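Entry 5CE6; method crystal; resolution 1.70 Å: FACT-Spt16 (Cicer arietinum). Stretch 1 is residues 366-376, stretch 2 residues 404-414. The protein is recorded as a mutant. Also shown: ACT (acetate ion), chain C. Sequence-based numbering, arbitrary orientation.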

# COMPACT_ATOMS: atom_id res chain seq x y z
N ASP A 366 -26.53 -13.72 10.00
CA ASP A 366 -25.68 -14.52 10.88
C ASP A 366 -24.20 -14.47 10.48
O ASP A 366 -23.33 -14.88 11.24
CB ASP A 366 -26.18 -15.96 10.93
CG ASP A 366 -27.62 -16.06 11.41
OD1 ASP A 366 -28.03 -15.23 12.26
OD2 ASP A 366 -28.33 -16.97 10.95
N MET A 367 -23.92 -13.96 9.28
CA MET A 367 -22.54 -13.86 8.81
C MET A 367 -21.91 -12.49 9.07
O MET A 367 -20.71 -12.31 8.86
CB MET A 367 -22.45 -14.16 7.31
CG MET A 367 -22.81 -15.58 6.92
SD MET A 367 -22.52 -15.80 5.15
CE MET A 367 -23.31 -17.39 4.88
N VAL A 368 -22.71 -11.53 9.52
CA VAL A 368 -22.22 -10.17 9.74
C VAL A 368 -20.98 -10.15 10.64
O VAL A 368 -20.00 -9.47 10.35
CB VAL A 368 -23.30 -9.25 10.34
CG1 VAL A 368 -22.67 -7.95 10.82
CG2 VAL A 368 -24.39 -8.97 9.32
N SER A 369 -21.03 -10.93 11.71
CA SER A 369 -19.92 -10.97 12.67
C SER A 369 -18.61 -11.49 12.06
O SER A 369 -17.53 -11.27 12.64
CB SER A 369 -20.29 -11.81 13.90
OG SER A 369 -20.57 -13.15 13.53
N CYS A 370 -18.68 -12.14 10.91
CA CYS A 370 -17.47 -12.67 10.29
C CYS A 370 -16.89 -11.73 9.24
O CYS A 370 -15.82 -11.98 8.72
CB CYS A 370 -17.74 -14.03 9.65
SG CYS A 370 -18.12 -15.33 10.85
N LEU A 371 -17.61 -10.66 8.93
CA LEU A 371 -17.13 -9.72 7.92
C LEU A 371 -15.89 -9.03 8.46
O LEU A 371 -15.84 -8.70 9.65
CB LEU A 371 -18.22 -8.69 7.59
CG LEU A 371 -17.97 -7.78 6.38
CD1 LEU A 371 -18.05 -8.58 5.09
CD2 LEU A 371 -18.97 -6.63 6.37
N THR A 372 -14.89 -8.84 7.60
CA THR A 372 -13.67 -8.14 8.01
C THR A 372 -14.05 -6.74 8.47
O THR A 372 -15.03 -6.16 7.97
CB THR A 372 -12.62 -8.09 6.87
OG1 THR A 372 -13.22 -7.57 5.69
CG2 THR A 372 -12.08 -9.49 6.56
N LYS A 373 -13.30 -6.20 9.43
CA LYS A 373 -13.64 -4.90 10.01
C LYS A 373 -13.21 -3.75 9.09
O LYS A 373 -13.60 -2.61 9.31
CB LYS A 373 -12.99 -4.73 11.39
CG LYS A 373 -13.44 -5.76 12.42
CD LYS A 373 -14.95 -5.80 12.56
CE LYS A 373 -15.37 -6.84 13.61
NZ LYS A 373 -16.84 -7.08 13.61
N SER A 374 -12.42 -4.08 8.08
CA SER A 374 -12.02 -3.10 7.07
C SER A 374 -12.41 -3.64 5.70
O SER A 374 -12.47 -4.86 5.50
CB SER A 374 -10.51 -2.87 7.15
OG SER A 374 -10.04 -2.08 6.06
N ALA A 375 -12.71 -2.73 4.78
CA ALA A 375 -12.96 -3.10 3.39
C ALA A 375 -11.79 -2.66 2.50
O ALA A 375 -11.90 -2.64 1.28
CB ALA A 375 -14.28 -2.49 2.88
N GLY A 376 -10.67 -2.31 3.12
CA GLY A 376 -9.48 -1.99 2.37
C GLY A 376 -8.88 -0.65 2.74
O GLY A 376 -9.25 -0.06 3.76
C ACT C . -8.72 -6.56 4.70
O ACT C . -9.33 -5.50 4.40
OXT ACT C . -8.67 -7.46 3.82
CH3 ACT C . -8.05 -6.74 6.03
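Stretch 2 (404-414) FNVSLGFQNLH

The oddest feature of this contact is a glycine pressed so closely against a strand that no side chain would fit. Gly 376 CA lies 3.1 Å from Asn 405 O in a CA-H...O contact, and an ideal CB would fall 1.9 Å from that same Asn 405 O. The phi/psi of Gly 376, 127/-168, calls for glycine independently, because a CB would also jam against the preceding carbonyl. The rule is plain: a backbone approach this close, with the CB direction toward the strand, needs glycine.

Stretch 2 enters already in an extended strand, which passes Phe 404 and Gly 409, and the chain turns a corner at Asn 412. Stretch 1 runs antiparallel to it, from helical phi/psi angles through loop to a strand residue at Gly 376, and meets the strand in two short ladders whose register shifts by one. In the first, Leu 371 bridges Phe 410, CA to CA 4.5 Å; Gln 411 N donates to Cys 370 O at 2.7 Å, and Thr 372 N donates to Gly 409 O at 2.9 Å. In the second, Gly 376 faces Val 406 as a non-hydrogen-bonded pair, and Ser 407 N donates to Ala 375 O at 2.8 Å.

At the end of the first ladder, Thr 372 meets Gly 409 twice, through its backbone N and through its side chain. With chi1 in p, Thr 372 OG1 accepts from Gly 409 N at 3.1 Å and donates to Ser 374 O at 2.8 Å, so one hydroxyl serves both strand and loop. Ser 374 OG then accepts from Gly 376 N at 3.0 Å. A water links Lys 373 N, 2.9 Å from its O, to Gln 411 OE1, 2.6 Å from that O.

Apolar packing completes the fit. Phe 410 CE1 lies 3.9 Å from both Met 367 CB and Leu 371 CD1, while Cys 370 SG reaches Leu 413 CD2 at 3.6 Å. Farther along, Leu 408 CD1 packs 3.8 Å from Ala 375 CB and 4.0 Å from Leu 371 CD1.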

# COMPACT_ATOMS: atom_id res chain seq x y z
N PHE A 404 -7.95 3.05 -4.40
CA PHE A 404 -8.22 2.13 -3.29
C PHE A 404 -7.95 0.67 -3.63
O PHE A 404 -8.24 0.22 -4.74
CB PHE A 404 -9.68 2.25 -2.82
CG PHE A 404 -10.00 3.55 -2.13
CD1 PHE A 404 -9.69 3.74 -0.79
CD2 PHE A 404 -10.60 4.59 -2.84
CE1 PHE A 404 -9.97 4.95 -0.16
CE2 PHE A 404 -10.89 5.80 -2.21
CZ PHE A 404 -10.58 5.97 -0.87
N ASN A 405 -7.38 -0.04 -2.66
CA ASN A 405 -7.38 -1.50 -2.63
C ASN A 405 -8.62 -1.87 -1.84
O ASN A 405 -8.61 -1.78 -0.61
CB ASN A 405 -6.09 -2.01 -1.93
CG ASN A 405 -6.10 -3.52 -1.67
OD1 ASN A 405 -6.82 -4.27 -2.33
ND2 ASN A 405 -5.28 -3.96 -0.72
N VAL A 406 -9.71 -2.19 -2.54
CA VAL A 406 -10.96 -2.57 -1.91
C VAL A 406 -10.89 -4.07 -1.69
O VAL A 406 -11.05 -4.86 -2.62
CB VAL A 406 -12.18 -2.21 -2.77
CG1 VAL A 406 -13.47 -2.65 -2.09
CG2 VAL A 406 -12.20 -0.71 -3.05
N SER A 407 -10.65 -4.44 -0.43
CA SER A 407 -10.32 -5.81 -0.08
C SER A 407 -11.22 -6.17 1.09
O SER A 407 -11.12 -5.59 2.17
CB SER A 407 -8.83 -5.90 0.31
OG SER A 407 -8.45 -7.21 0.73
N LEU A 408 -12.14 -7.09 0.84
CA LEU A 408 -13.19 -7.40 1.79
C LEU A 408 -13.31 -8.92 1.94
O LEU A 408 -13.23 -9.66 0.95
CB LEU A 408 -14.52 -6.82 1.28
CG LEU A 408 -15.71 -6.94 2.22
CD1 LEU A 408 -15.53 -6.03 3.42
CD2 LEU A 408 -17.02 -6.63 1.49
N GLY A 409 -13.47 -9.38 3.17
CA GLY A 409 -13.53 -10.81 3.40
C GLY A 409 -14.50 -11.27 4.47
O GLY A 409 -15.09 -10.47 5.20
N PHE A 410 -14.67 -12.58 4.54
CA PHE A 410 -15.35 -13.21 5.67
C PHE A 410 -14.31 -14.06 6.37
O PHE A 410 -13.62 -14.84 5.72
CB PHE A 410 -16.47 -14.12 5.18
CG PHE A 410 -17.77 -13.41 4.94
CD1 PHE A 410 -18.39 -12.70 5.95
CD2 PHE A 410 -18.39 -13.49 3.69
CE1 PHE A 410 -19.62 -12.06 5.72
CE2 PHE A 410 -19.60 -12.86 3.44
CZ PHE A 410 -20.22 -12.13 4.46
N GLN A 411 -14.21 -13.90 7.69
CA GLN A 411 -13.22 -14.65 8.48
C GLN A 411 -13.88 -15.67 9.39
O GLN A 411 -14.77 -15.32 10.17
CB GLN A 411 -12.39 -13.71 9.36
CG GLN A 411 -12.10 -12.38 8.73
CD GLN A 411 -11.26 -11.49 9.62
OE1 GLN A 411 -11.76 -10.52 10.21
NE2 GLN A 411 -9.97 -11.80 9.72
N ASN A 412 -13.43 -16.91 9.29
CA ASN A 412 -13.86 -18.00 10.18
C ASN A 412 -15.36 -18.33 10.13
O ASN A 412 -16.01 -18.52 11.16
CB ASN A 412 -13.40 -17.76 11.62
CG ASN A 412 -11.90 -17.62 11.73
OD1 ASN A 412 -11.15 -18.28 11.01
ND2 ASN A 412 -11.45 -16.76 12.64
N LEU A 413 -15.90 -18.39 8.92
CA LEU A 413 -17.21 -19.00 8.74
C LEU A 413 -17.08 -20.49 8.99
O LEU A 413 -15.99 -21.06 8.94
CB LEU A 413 -17.71 -18.75 7.32
CG LEU A 413 -17.98 -17.29 6.96
CD1 LEU A 413 -18.27 -17.19 5.48
CD2 LEU A 413 -19.17 -16.77 7.76
N HIS A 414 -18.21 -21.14 9.29
CA HIS A 414 -18.21 -22.59 9.45
C HIS A 414 -18.92 -23.24 8.27
O HIS A 414 -20.05 -22.87 7.94
CB HIS A 414 -18.87 -22.98 10.77
CG HIS A 414 -18.04 -22.64 11.97
ND1 HIS A 414 -17.65 -23.58 12.90
CD2 HIS A 414 -17.52 -21.46 12.39
CE1 HIS A 414 -16.92 -23.00 13.84
NE2 HIS A 414 -16.83 -21.71 13.55
O HOH W 1 -11.26 -8.00 10.42